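Local coordinates for response regulator receiver protein (Pseudoalteromonas atlantica T6c, PDB 3KTO) that probably works as a signal-receiving module of a bacterial two-component pathway, with a likely role in controlling transcription, at residues I8-D13 with T32-A37; G53-A58 with P82-A87; S23-P28 with V115-V120. All coordinates share one frame; numbering follows the deposited sequence.

Contact 1: residues I8-D13 with T32-A37; sequences IIYLVD and TIQCFA
Residues I8-D13 and T32-A37 lie as parallel strands in register, their axes 27° apart, and five backbone N-H...O bonds pass between them. I9, L11, Q34 and F36 each give an N-H and receive one, so the bonds zigzag along the seam. The bond from I9 N to T32 O is nearly straight, 170° at the hydrogen, and runs close to the carbonyl axis; the one from Q34 N to I9 O is bent, 137°, with the donor above the carbonyl plane.

Close packing involves both faces of the sheet. Beside buried I9 and L11, I33 CD1 packs on I9 CB at 3.8 Å, and C35 SG lies against L11 CD2, also at 3.8 Å. On the other face F36 CE2 meets Y10 CD1 at 3.6 Å, the two rings inclined obliquely.

The looser, solvent side is at T32 and the tip of Q34. Q34 extends with CG anti to its backbone N, bringing OE1 to the edge of the Y10 ring, 3.1 Å from CE1. One water donates to Q34 OE1 and also bonds Y10 OH, which has a further partner in the backbone N of S48.

F42 of helix 39-42 packs edge-to-face with both rings, helix 16-26 covers L11 and C35 through L22 and S23, and strand 51-57 flanks strand 8-12 on its inner side.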
ATOM      1  N   ILE A   8       3.129 -10.359 -26.777  1.00 35.86           N
ATOM      2  CA  ILE A   8       3.629  -9.603 -25.642  1.00 33.34           C
ATOM      3  C   ILE A   8       2.575  -8.709 -25.009  1.00 30.55           C
ATOM      4  O   ILE A   8       1.787  -8.080 -25.706  1.00 28.45           O
ATOM      5  CB  ILE A   8       4.794  -8.697 -26.073  1.00 34.76           C
ATOM      6  CG1 ILE A   8       5.788  -9.501 -26.916  1.00 37.27           C
ATOM      7  CG2 ILE A   8       5.471  -8.098 -24.848  1.00 36.30           C
ATOM      8  CD1 ILE A   8       6.893  -8.671 -27.522  1.00 36.83           C
ATOM      9  N   ILE A   9       2.568  -8.663 -23.680  1.00 29.06           N
ATOM     10  CA  ILE A   9       1.660  -7.794 -22.943  1.00 23.84           C
ATOM     11  C   ILE A   9       2.529  -6.933 -22.043  1.00 23.93           C
ATOM     12  O   ILE A   9       3.285  -7.445 -21.218  1.00 24.66           O
ATOM     13  CB  ILE A   9       0.651  -8.566 -22.075  1.00 25.37           C
ATOM     14  CG1 ILE A   9      -0.410  -9.214 -22.968  1.00 24.75           C
ATOM     15  CG2 ILE A   9      -0.025  -7.613 -21.076  1.00 24.20           C
ATOM     16  CD1 ILE A   9      -1.578  -9.801 -22.204  1.00 27.29           C
ATOM     17  N   TYR A  10       2.432  -5.623 -22.223  1.00 22.12           N
ATOM     18  CA  TYR A  10       3.213  -4.687 -21.434  1.00 22.75           C
ATOM     19  C   TYR A  10       2.527  -4.371 -20.115  1.00 22.81           C
ATOM     20  O   TYR A  10       1.341  -4.021 -20.090  1.00 22.61           O
ATOM     21  CB  TYR A  10       3.416  -3.377 -22.205  1.00 24.67           C
ATOM     22  CG  TYR A  10       4.180  -3.519 -23.503  1.00 26.03           C
ATOM     23  CD1 TYR A  10       5.455  -4.083 -23.525  1.00 27.25           C
ATOM     24  CD2 TYR A  10       3.635  -3.074 -24.707  1.00 26.97           C
ATOM     25  CE1 TYR A  10       6.172  -4.201 -24.716  1.00 28.26           C
ATOM     26  CE2 TYR A  10       4.341  -3.186 -25.905  1.00 28.64           C
ATOM     27  CZ  TYR A  10       5.611  -3.751 -25.899  1.00 30.57           C
ATOM     28  OH  TYR A  10       6.315  -3.865 -27.078  1.00 33.21           O
ATOM     29  N   LEU A  11       3.279  -4.493 -19.025  1.00 20.26           N
ATOM     30  CA  LEU A  11       2.769  -4.176 -17.698  1.00 18.65           C
ATOM     31  C   LEU A  11       3.495  -2.929 -17.190  1.00 17.92           C
ATOM     32  O   LEU A  11       4.720  -2.901 -17.112  1.00 17.40           O
ATOM     33  CB  LEU A  11       2.998  -5.341 -16.728  1.00 20.52           C
ATOM     34  CG  LEU A  11       2.713  -5.069 -15.240  1.00 23.35           C
ATOM     35  CD1 LEU A  11       1.281  -4.586 -15.047  1.00 22.65           C
ATOM     36  CD2 LEU A  11       2.951  -6.330 -14.432  1.00 25.84           C
ATOM     37  N   VAL A  12       2.737  -1.883 -16.877  1.00 15.64           N
ATOM     38  CA  VAL A  12       3.317  -0.649 -16.354  1.00 14.79           C
ATOM     39  C   VAL A  12       2.760  -0.496 -14.935  1.00 17.00           C
ATOM     40  O   VAL A  12       1.565  -0.267 -14.741  1.00 13.77           O
ATOM     41  CB  VAL A  12       2.922   0.562 -17.223  1.00 14.72           C
ATOM     42  CG1 VAL A  12       3.737   1.774 -16.829  1.00 16.44           C
ATOM     43  CG2 VAL A  12       3.145   0.246 -18.691  1.00 15.32           C
ATOM     44  N   ASP A  13       3.638  -0.643 -13.951  1.00 15.84           N
ATOM     45  CA  ASP A  13       3.253  -0.578 -12.550  1.00 17.50           C
ATOM     46  C   ASP A  13       4.522  -0.244 -11.772  1.00 19.07           C
ATOM     47  O   ASP A  13       5.537  -0.919 -11.936  1.00 22.54           O
ATOM     48  CB  ASP A  13       2.709  -1.954 -12.127  1.00 16.46           C
ATOM     49  CG  ASP A  13       2.137  -1.963 -10.720  1.00 20.53           C
ATOM     50  OD1 ASP A  13       2.668  -1.248  -9.849  1.00 23.12           O
ATOM     51  OD2 ASP A  13       1.163  -2.709 -10.481  1.00 21.47           O
ATOM     52  N   THR A  32       4.183 -13.324 -23.196  1.00 38.72           N
ATOM     53  CA  THR A  32       5.351 -12.750 -22.526  1.00 37.84           C
ATOM     54  C   THR A  32       4.970 -11.448 -21.823  1.00 35.99           C
ATOM     55  O   THR A  32       4.479 -10.518 -22.464  1.00 36.06           O
ATOM     56  CB  THR A  32       6.480 -12.386 -23.527  1.00 39.40           C
ATOM     57  OG1 THR A  32       6.964 -13.566 -24.177  1.00 41.93           O
ATOM     58  CG2 THR A  32       7.628 -11.691 -22.801  1.00 40.12           C
ATOM     59  N   ILE A  33       5.227 -11.361 -20.524  1.00 34.17           N
ATOM     60  CA  ILE A  33       4.907 -10.146 -19.786  1.00 31.93           C
ATOM     61  C   ILE A  33       6.134  -9.249 -19.638  1.00 31.41           C
ATOM     62  O   ILE A  33       6.998  -9.502 -18.794  1.00 31.58           O
ATOM     63  CB  ILE A  33       4.367 -10.469 -18.375  1.00 32.78           C
ATOM     64  CG1 ILE A  33       3.138 -11.380 -18.476  1.00 32.42           C
ATOM     65  CG2 ILE A  33       4.020  -9.183 -17.645  1.00 30.73           C
ATOM     66  CD1 ILE A  33       1.987 -10.791 -19.277  1.00 32.76           C
ATOM     67  N   GLN A  34       6.217  -8.215 -20.473  1.00 29.03           N
ATOM     68  CA  GLN A  34       7.318  -7.263 -20.414  1.00 28.29           C
ATOM     69  C   GLN A  34       6.877  -6.102 -19.516  1.00 25.33           C
ATOM     70  O   GLN A  34       5.893  -5.416 -19.809  1.00 24.58           O
ATOM     71  CB  GLN A  34       7.653  -6.769 -21.819  1.00 31.19           C
ATOM     72  CG  GLN A  34       8.763  -5.744 -21.856  1.00 37.75           C
ATOM     73  CD  GLN A  34       9.421  -5.656 -23.217  1.00 41.54           C
ATOM     74  OE1 GLN A  34       8.769  -5.838 -24.251  1.00 44.02           O
ATOM     75  NE2 GLN A  34      10.718  -5.363 -23.229  1.00 44.21           N
ATOM     76  N   CYS A  35       7.620  -5.880 -18.435  1.00 22.60           N
ATOM     77  CA  CYS A  35       7.282  -4.861 -17.441  1.00 22.08           C
ATOM     78  C   CYS A  35       8.073  -3.564 -17.453  1.00 22.57           C
ATOM     79  O   CYS A  35       9.217  -3.514 -17.902  1.00 22.50           O
ATOM     80  CB  CYS A  35       7.381  -5.474 -16.051  1.00 22.52           C
ATOM     81  SG  CYS A  35       6.430  -6.995 -15.881  1.00 23.90           S
ATOM     82  N   PHE A  36       7.438  -2.521 -16.921  1.00 20.82           N
ATOM     83  CA  PHE A  36       8.016  -1.183 -16.836  1.00 21.44           C
ATOM     84  C   PHE A  36       7.596  -0.554 -15.520  1.00 21.17           C
ATOM     85  O   PHE A  36       6.432  -0.638 -15.126  1.00 21.02           O
ATOM     86  CB  PHE A  36       7.526  -0.330 -18.004  1.00 22.76           C
ATOM     87  CG  PHE A  36       7.977  -0.836 -19.337  1.00 25.03           C
ATOM     88  CD1 PHE A  36       9.239  -0.509 -19.828  1.00 26.57           C
ATOM     89  CD2 PHE A  36       7.167  -1.682 -20.082  1.00 25.18           C
ATOM     90  CE1 PHE A  36       9.689  -1.021 -21.043  1.00 26.12           C
ATOM     91  CE2 PHE A  36       7.611  -2.200 -21.301  1.00 27.11           C
ATOM     92  CZ  PHE A  36       8.875  -1.867 -21.777  1.00 26.26           C
ATOM     93  N   ALA A  37       8.541   0.089 -14.852  1.00 21.33           N
ATOM     94  CA  ALA A  37       8.275   0.705 -13.559  1.00 23.18           C
ATOM     95  C   ALA A  37       7.669   2.109 -13.588  1.00 22.55           C
ATOM     96  O   ALA A  37       7.355   2.662 -12.529  1.00 24.16           O
ATOM     97  CB  ALA A  37       9.554   0.717 -12.734  1.00 25.54           C
TER
HETATM   98  O   HOH W   1       8.827  -4.669 -26.717  1.00 34.91           O

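Contact 2: residues G53-A58 with P82-A87; sequences GMIIEA and PTIVMA
Five backbone hydrogen bonds join G53-A58 to P82-A87. Among the shortest are A58 N to M86 O at 2.7 Å, nearly along the carbonyl axis, and I84 N to M54 O at 2.8 Å, which is close to straight and lies in the carbonyl plane. M54, I84, I56 and M86 each use both N-H and carbonyl across the seam, while P82 and A58 supply the terminal acceptor and donor. The short strand axes diverge by only 15°, so the pairing stays even from end to end.

The charged group of the contact is the carboxylate of E57. Its CG is anti to the backbone N, and a bend at chi2 (61°) folds the acid back toward the partner strand, leaving CD 3.7 Å from M86 O. The group is held from outside the two segments: OE1 forms a salt bridge with K109, and OE2 accepts from the backbone N of H59. The nearby ammonium would probably keep this buried acid ionised.

Packing follows on both faces. Alongside I84, I55 CG2 touches the selenium of M86, a selenomethionine, at 3.7 Å, the two side chains lying side by side. On the opposite face I56 crosses T83 obliquely, CD1 meeting CG2 at 3.9 Å. Past the strand end, A58 CB touches V85 CG1 and A87 CB, each at 3.8 Å. L71 of helix 66-76 backs T83 and V85, whereas V120 and I123 of helix 113-127 lie on I84.

Parallel neighbours joined through helix 66-76 make this a beta-alpha-beta unit at the heart of a CheY-like receiver fold. E57 stands at the strand end where such domains usually carry the phospho-accepting aspartate, and K109 matches their customary lysine.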
ATOM      1  N   GLY A  53      -1.568  -6.621 -25.899  1.00 26.25           N
ATOM      2  CA  GLY A  53      -2.306  -5.955 -24.835  1.00 22.86           C
ATOM      3  C   GLY A  53      -1.447  -5.235 -23.811  1.00 21.72           C
ATOM      4  O   GLY A  53      -0.216  -5.246 -23.897  1.00 20.27           O
HETATM    5  N   MSE A  54      -2.103  -4.600 -22.842  1.00 18.89           N
HETATM    6  CA  MSE A  54      -1.408  -3.876 -21.785  1.00 18.15           C
HETATM    7  C   MSE A  54      -2.146  -3.957 -20.446  1.00 17.87           C
HETATM    8  O   MSE A  54      -3.356  -4.150 -20.395  1.00 16.12           O
HETATM    9  CB  MSE A  54      -1.233  -2.394 -22.159  1.00 18.84           C
HETATM   10  CG  MSE A  54      -0.208  -2.123 -23.268  1.00 25.32           C
HETATM   11 SE   MSE A  54       0.221  -0.233 -23.504  1.00 32.11          SE
HETATM   12  CE  MSE A  54       0.834   0.113 -21.751  1.00 23.51           C
ATOM     13  N   ILE A  55      -1.386  -3.816 -19.369  1.00 16.83           N
ATOM     14  CA  ILE A  55      -1.922  -3.814 -18.010  1.00 15.91           C
ATOM     15  C   ILE A  55      -1.257  -2.592 -17.400  1.00 17.30           C
ATOM     16  O   ILE A  55      -0.024  -2.463 -17.428  1.00 15.30           O
ATOM     17  CB  ILE A  55      -1.528  -5.063 -17.229  1.00 15.44           C
ATOM     18  CG1 ILE A  55      -2.082  -6.302 -17.939  1.00 18.63           C
ATOM     19  CG2 ILE A  55      -2.056  -4.962 -15.795  1.00 19.91           C
ATOM     20  CD1 ILE A  55      -1.830  -7.618 -17.202  1.00 18.62           C
ATOM     21  N   ILE A  56      -2.070  -1.683 -16.874  1.00 13.49           N
ATOM     22  CA  ILE A  56      -1.538  -0.447 -16.323  1.00 14.17           C
ATOM     23  C   ILE A  56      -2.141  -0.102 -14.968  1.00 15.10           C
ATOM     24  O   ILE A  56      -3.359  -0.177 -14.782  1.00 14.56           O
ATOM     25  CB  ILE A  56      -1.808   0.728 -17.299  1.00 13.84           C
ATOM     26  CG1 ILE A  56      -1.288   0.384 -18.703  1.00 16.52           C
ATOM     27  CG2 ILE A  56      -1.157   1.998 -16.796  1.00 15.00           C
ATOM     28  CD1 ILE A  56      -1.586   1.487 -19.748  1.00 20.36           C
ATOM     29  N   GLU A  57      -1.268   0.264 -14.033  1.00 13.92           N
ATOM     30  CA  GLU A  57      -1.662   0.680 -12.692  1.00 14.89           C
ATOM     31  C   GLU A  57      -2.193   2.092 -12.905  1.00 14.58           C
ATOM     32  O   GLU A  57      -1.527   2.929 -13.518  1.00 11.88           O
ATOM     33  CB  GLU A  57      -0.438   0.683 -11.761  1.00 14.63           C
ATOM     34  CG  GLU A  57      -0.498   1.640 -10.559  1.00 17.49           C
ATOM     35  CD  GLU A  57      -1.634   1.355  -9.592  1.00 21.88           C
ATOM     36  OE1 GLU A  57      -1.709   0.226  -9.054  1.00 19.03           O
ATOM     37  OE2 GLU A  57      -2.453   2.271  -9.366  1.00 20.19           O
ATOM     38  N   ALA A  58      -3.403   2.344 -12.421  1.00 12.58           N
ATOM     39  CA  ALA A  58      -4.038   3.645 -12.593  1.00 12.63           C
ATOM     40  C   ALA A  58      -3.293   4.817 -11.981  1.00 10.50           C
ATOM     41  O   ALA A  58      -3.310   5.920 -12.538  1.00 14.11           O
ATOM     42  CB  ALA A  58      -5.487   3.613 -12.030  1.00 10.69           C
ATOM     43  N   PRO A  82      -5.855  -3.697 -26.276  1.00 25.98           N
ATOM     44  CA  PRO A  82      -6.776  -3.972 -25.169  1.00 23.26           C
ATOM     45  C   PRO A  82      -6.004  -3.716 -23.886  1.00 21.31           C
ATOM     46  O   PRO A  82      -4.936  -4.297 -23.678  1.00 18.65           O
ATOM     47  CB  PRO A  82      -7.104  -5.449 -25.350  1.00 23.29           C
ATOM     48  CG  PRO A  82      -6.983  -5.642 -26.828  1.00 27.51           C
ATOM     49  CD  PRO A  82      -5.735  -4.866 -27.162  1.00 26.95           C
ATOM     50  N   THR A  83      -6.534  -2.848 -23.034  1.00 19.71           N
ATOM     51  CA  THR A  83      -5.847  -2.514 -21.798  1.00 18.35           C
ATOM     52  C   THR A  83      -6.649  -2.795 -20.537  1.00 19.33           C
ATOM     53  O   THR A  83      -7.817  -2.419 -20.426  1.00 19.84           O
ATOM     54  CB  THR A  83      -5.439  -1.033 -21.799  1.00 19.75           C
ATOM     55  OG1 THR A  83      -4.573  -0.778 -22.915  1.00 20.99           O
ATOM     56  CG2 THR A  83      -4.735  -0.671 -20.500  1.00 20.49           C
ATOM     57  N   ILE A  84      -6.001  -3.469 -19.594  1.00 17.80           N
ATOM     58  CA  ILE A  84      -6.595  -3.794 -18.304  1.00 16.63           C
ATOM     59  C   ILE A  84      -6.016  -2.774 -17.318  1.00 15.56           C
ATOM     60  O   ILE A  84      -4.803  -2.715 -17.124  1.00 17.90           O
ATOM     61  CB  ILE A  84      -6.174  -5.209 -17.824  1.00 17.53           C
ATOM     62  CG1 ILE A  84      -6.623  -6.275 -18.822  1.00 19.41           C
ATOM     63  CG2 ILE A  84      -6.764  -5.490 -16.462  1.00 17.35           C
ATOM     64  CD1 ILE A  84      -6.116  -7.672 -18.471  1.00 22.66           C
ATOM     65  N   VAL A  85      -6.865  -1.953 -16.719  1.00 15.14           N
ATOM     66  CA  VAL A  85      -6.390  -0.974 -15.749  1.00 11.83           C
ATOM     67  C   VAL A  85      -6.606  -1.532 -14.332  1.00 15.25           C
ATOM     68  O   VAL A  85      -7.665  -2.080 -14.034  1.00 14.53           O
ATOM     69  CB  VAL A  85      -7.126   0.367 -15.927  1.00 14.70           C
ATOM     70  CG1 VAL A  85      -6.740   1.323 -14.816  1.00 12.36           C
ATOM     71  CG2 VAL A  85      -6.763   0.975 -17.292  1.00 12.91           C
HETATM   72  N   MSE A  86      -5.588  -1.418 -13.479  1.00 13.89           N
HETATM   73  CA  MSE A  86      -5.660  -1.924 -12.115  1.00 14.51           C
HETATM   74  C   MSE A  86      -5.318  -0.818 -11.124  1.00 16.98           C
HETATM   75  O   MSE A  86      -4.547   0.089 -11.432  1.00 14.01           O
HETATM   76  CB  MSE A  86      -4.683  -3.085 -11.931  1.00 16.85           C
HETATM   77  CG  MSE A  86      -4.891  -4.238 -12.916  1.00 22.31           C
HETATM   78 SE   MSE A  86      -3.683  -5.725 -12.592  1.00 34.81          SE
HETATM   79  CE  MSE A  86      -4.689  -6.568 -11.171  1.00 29.71           C
ATOM     80  N   ALA A  87      -5.897  -0.896  -9.934  1.00 15.33           N
ATOM     81  CA  ALA A  87      -5.637   0.110  -8.911  1.00 16.54           C
ATOM     82  C   ALA A  87      -5.908  -0.485  -7.538  1.00 19.00           C
ATOM     83  O   ALA A  87      -6.848  -1.255  -7.359  1.00 19.61           O
ATOM     84  CB  ALA A  87      -6.527   1.344  -9.142  1.00 14.21           C
TER

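Contact 3: residues S23-P28 with V115-V120; sequences SKLLSP and VLVHDV
In this doubly wound, CheY-like receiver fold, helix 16-26 and helix 113-127 share one face of the parallel sheet, and S23-P28 meets V115-V120 where they touch. The join between them is apolar throughout, made by two leucines from the first segment and a leucine and two valines from the second.

The apolar packing is of methyl on methyl, and it takes two forms. At L25 the branches cross. L25 and L116 both hold CG anti to the backbone N, and they meet obliquely, CD2 against CD2 at 3.6 Å. The other methyl of L25, CD1, rests on V117 CG2 at 3.9 Å. An alanine in place of L25 would remove both methyls and would probably leave L116 and V117 less firmly packed against the first helix. F111 covers both L25 and L116 from the loop before helix 113-127.

At L26 the approach is tip to tip. Its CG is anti to the carbonyl carbon (chi1 -58°), which swings the branched end toward the partner helix and V120. L26 CD2 comes within 4.0 Å of V120 CG2, with I33 of the sheet beneath L26 and L29 beside V117 and V120.

Hydrogen bonding by a side chain appears within the first segment, where S27 OG donates to K24 O at 3.0 Å, in the carbonyl plane and on a lone pair.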
ATOM      1  N   SER A  23       3.715 -11.191 -12.878  1.00 33.72           N
ATOM      2  CA  SER A  23       4.480 -11.955 -13.854  1.00 35.49           C
ATOM      3  C   SER A  23       4.409 -13.449 -13.558  1.00 35.80           C
ATOM      4  O   SER A  23       4.244 -14.260 -14.471  1.00 36.81           O
ATOM      5  CB  SER A  23       5.934 -11.490 -13.866  1.00 35.59           C
ATOM      6  OG  SER A  23       6.020 -10.160 -14.337  1.00 36.78           O
ATOM      7  N   LYS A  24       4.521 -13.806 -12.283  1.00 36.53           N
ATOM      8  CA  LYS A  24       4.465 -15.205 -11.870  1.00 38.82           C
ATOM      9  C   LYS A  24       3.107 -15.814 -12.193  1.00 39.42           C
ATOM     10  O   LYS A  24       3.018 -16.891 -12.786  1.00 39.52           O
ATOM     11  CB  LYS A  24       4.756 -15.325 -10.369  1.00 40.34           C
ATOM     12  CG  LYS A  24       6.231 -15.164 -10.026  1.00 44.33           C
ATOM     13  CD  LYS A  24       6.485 -15.109  -8.518  1.00 47.36           C
ATOM     14  CE  LYS A  24       6.058 -13.765  -7.924  1.00 48.92           C
ATOM     15  NZ  LYS A  24       6.430 -13.613  -6.480  1.00 49.50           N
ATOM     16  N   LEU A  25       2.051 -15.115 -11.802  1.00 38.90           N
ATOM     17  CA  LEU A  25       0.691 -15.570 -12.055  1.00 38.94           C
ATOM     18  C   LEU A  25       0.341 -15.784 -13.531  1.00 38.57           C
ATOM     19  O   LEU A  25      -0.439 -16.675 -13.861  1.00 38.20           O
ATOM     20  CB  LEU A  25      -0.308 -14.573 -11.459  1.00 39.19           C
ATOM     21  CG  LEU A  25      -1.779 -14.826 -11.797  1.00 40.78           C
ATOM     22  CD1 LEU A  25      -2.250 -16.112 -11.125  1.00 40.21           C
ATOM     23  CD2 LEU A  25      -2.623 -13.649 -11.339  1.00 41.73           C
ATOM     24  N   LEU A  26       0.911 -14.975 -14.416  1.00 38.72           N
ATOM     25  CA  LEU A  26       0.591 -15.079 -15.834  1.00 39.32           C
ATOM     26  C   LEU A  26       1.602 -15.835 -16.691  1.00 43.17           C
ATOM     27  O   LEU A  26       1.348 -16.095 -17.865  1.00 43.01           O
ATOM     28  CB  LEU A  26       0.396 -13.678 -16.414  1.00 37.48           C
ATOM     29  CG  LEU A  26      -0.674 -12.790 -15.782  1.00 35.02           C
ATOM     30  CD1 LEU A  26      -0.574 -11.390 -16.376  1.00 34.16           C
ATOM     31  CD2 LEU A  26      -2.051 -13.395 -16.014  1.00 33.55           C
ATOM     32  N   SER A  27       2.746 -16.186 -16.112  1.00 45.49           N
ATOM     33  CA  SER A  27       3.782 -16.897 -16.861  1.00 48.44           C
ATOM     34  C   SER A  27       3.265 -18.175 -17.509  1.00 49.75           C
ATOM     35  O   SER A  27       3.599 -18.475 -18.660  1.00 50.28           O
ATOM     36  CB  SER A  27       4.971 -17.236 -15.955  1.00 49.41           C
ATOM     37  OG  SER A  27       4.636 -18.154 -14.930  1.00 50.58           O
ATOM     38  N   PRO A  28       2.428 -18.940 -16.782  1.00 50.50           N
ATOM     39  CA  PRO A  28       1.920 -20.177 -17.378  1.00 51.47           C
ATOM     40  C   PRO A  28       0.841 -19.985 -18.427  1.00 51.99           C
ATOM     41  O   PRO A  28       0.140 -20.927 -18.775  1.00 52.27           O
ATOM     42  CB  PRO A  28       1.448 -20.978 -16.165  1.00 51.44           C
ATOM     43  CG  PRO A  28       0.917 -19.884 -15.242  1.00 51.39           C
ATOM     44  CD  PRO A  28       1.974 -18.794 -15.384  1.00 51.03           C
ATOM     45  N   VAL A 115      -9.970 -13.566 -12.164  1.00 35.61           N
ATOM     46  CA  VAL A 115     -10.493 -12.434 -12.916  1.00 34.33           C
ATOM     47  C   VAL A 115      -9.387 -11.936 -13.840  1.00 32.27           C
ATOM     48  O   VAL A 115      -9.582 -11.778 -15.041  1.00 31.83           O
ATOM     49  CB  VAL A 115     -10.923 -11.285 -11.981  1.00 34.87           C
ATOM     50  CG1 VAL A 115     -11.318 -10.059 -12.800  1.00 33.83           C
ATOM     51  CG2 VAL A 115     -12.093 -11.736 -11.123  1.00 35.41           C
ATOM     52  N   LEU A 116      -8.212 -11.700 -13.272  1.00 31.24           N
ATOM     53  CA  LEU A 116      -7.096 -11.226 -14.067  1.00 30.88           C
ATOM     54  C   LEU A 116      -6.723 -12.257 -15.125  1.00 29.72           C
ATOM     55  O   LEU A 116      -6.579 -11.920 -16.295  1.00 28.27           O
ATOM     56  CB  LEU A 116      -5.886 -10.939 -13.182  1.00 31.54           C
ATOM     57  CG  LEU A 116      -4.619 -10.578 -13.961  1.00 33.84           C
ATOM     58  CD1 LEU A 116      -4.812  -9.251 -14.683  1.00 30.99           C
ATOM     59  CD2 LEU A 116      -3.439 -10.512 -13.009  1.00 34.73           C
ATOM     60  N   VAL A 117      -6.573 -13.512 -14.716  1.00 29.09           N
ATOM     61  CA  VAL A 117      -6.198 -14.562 -15.658  1.00 31.04           C
ATOM     62  C   VAL A 117      -7.188 -14.600 -16.819  1.00 31.02           C
ATOM     63  O   VAL A 117      -6.795 -14.646 -17.984  1.00 31.70           O
ATOM     64  CB  VAL A 117      -6.125 -15.942 -14.950  1.00 31.61           C
ATOM     65  CG1 VAL A 117      -5.830 -17.046 -15.961  1.00 31.89           C
ATOM     66  CG2 VAL A 117      -5.033 -15.910 -13.895  1.00 30.63           C
ATOM     67  N   HIS A 118      -8.473 -14.541 -16.496  1.00 32.80           N
ATOM     68  CA  HIS A 118      -9.509 -14.562 -17.513  1.00 34.65           C
ATOM     69  C   HIS A 118      -9.394 -13.385 -18.481  1.00 33.50           C
ATOM     70  O   HIS A 118      -9.459 -13.565 -19.697  1.00 33.75           O
ATOM     71  CB  HIS A 118     -10.890 -14.561 -16.851  1.00 38.51           C
ATOM     72  CG  HIS A 118     -12.023 -14.574 -17.828  1.00 42.46           C
ATOM     73  ND1 HIS A 118     -12.484 -13.432 -18.446  1.00 45.07           N
ATOM     74  CD2 HIS A 118     -12.748 -15.598 -18.336  1.00 43.70           C
ATOM     75  CE1 HIS A 118     -13.445 -13.752 -19.296  1.00 45.23           C
ATOM     76  NE2 HIS A 118     -13.623 -15.060 -19.249  1.00 44.01           N
ATOM     77  N   ASP A 119      -9.227 -12.179 -17.943  1.00 33.74           N
ATOM     78  CA  ASP A 119      -9.102 -10.984 -18.779  1.00 31.15           C
ATOM     79  C   ASP A 119      -7.940 -11.083 -19.752  1.00 30.24           C
ATOM     80  O   ASP A 119      -8.049 -10.675 -20.910  1.00 30.71           O
ATOM     81  CB  ASP A 119      -8.912  -9.734 -17.918  1.00 31.88           C
ATOM     82  CG  ASP A 119     -10.188  -9.300 -17.230  1.00 33.37           C
ATOM     83  OD1 ASP A 119     -11.263  -9.824 -17.587  1.00 30.70           O
ATOM     84  OD2 ASP A 119     -10.113  -8.424 -16.342  1.00 33.25           O
ATOM     85  N   VAL A 120      -6.820 -11.615 -19.279  1.00 28.33           N
ATOM     86  CA  VAL A 120      -5.643 -11.757 -20.121  1.00 29.19           C
ATOM     87  C   VAL A 120      -5.840 -12.832 -21.195  1.00 31.11           C
ATOM     88  O   VAL A 120      -5.476 -12.633 -22.353  1.00 31.92           O
ATOM     89  CB  VAL A 120      -4.406 -12.087 -19.271  1.00 29.09           C
ATOM     90  CG1 VAL A 120      -3.216 -12.393 -20.169  1.00 28.09           C
ATOM     91  CG2 VAL A 120      -4.089 -10.904 -18.351  1.00 27.16           C
TER

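In the fold
From the N terminus, strand 8-12 leads into helix 16-26 and returns as strand 32-36, so contact 1 closes the first beta-alpha-beta loop. Contact 2 opens only afterwards and closes a later one, around helix 66-76. Contact 3 begins inside the loop of contact 1, which it therefore crosses, and ends near the C terminus, enclosing contact 2 entirely. Contacts 1 and 2 meet in the sheet, where Y10 O and I55 N probably bond across strands 8-12 and 51-57. Contact 3 lies over one face of that sheet: V120 reaches I9, I55 and I84, and L26 reaches I33 and I55, tying the first and last helices to four successive strands.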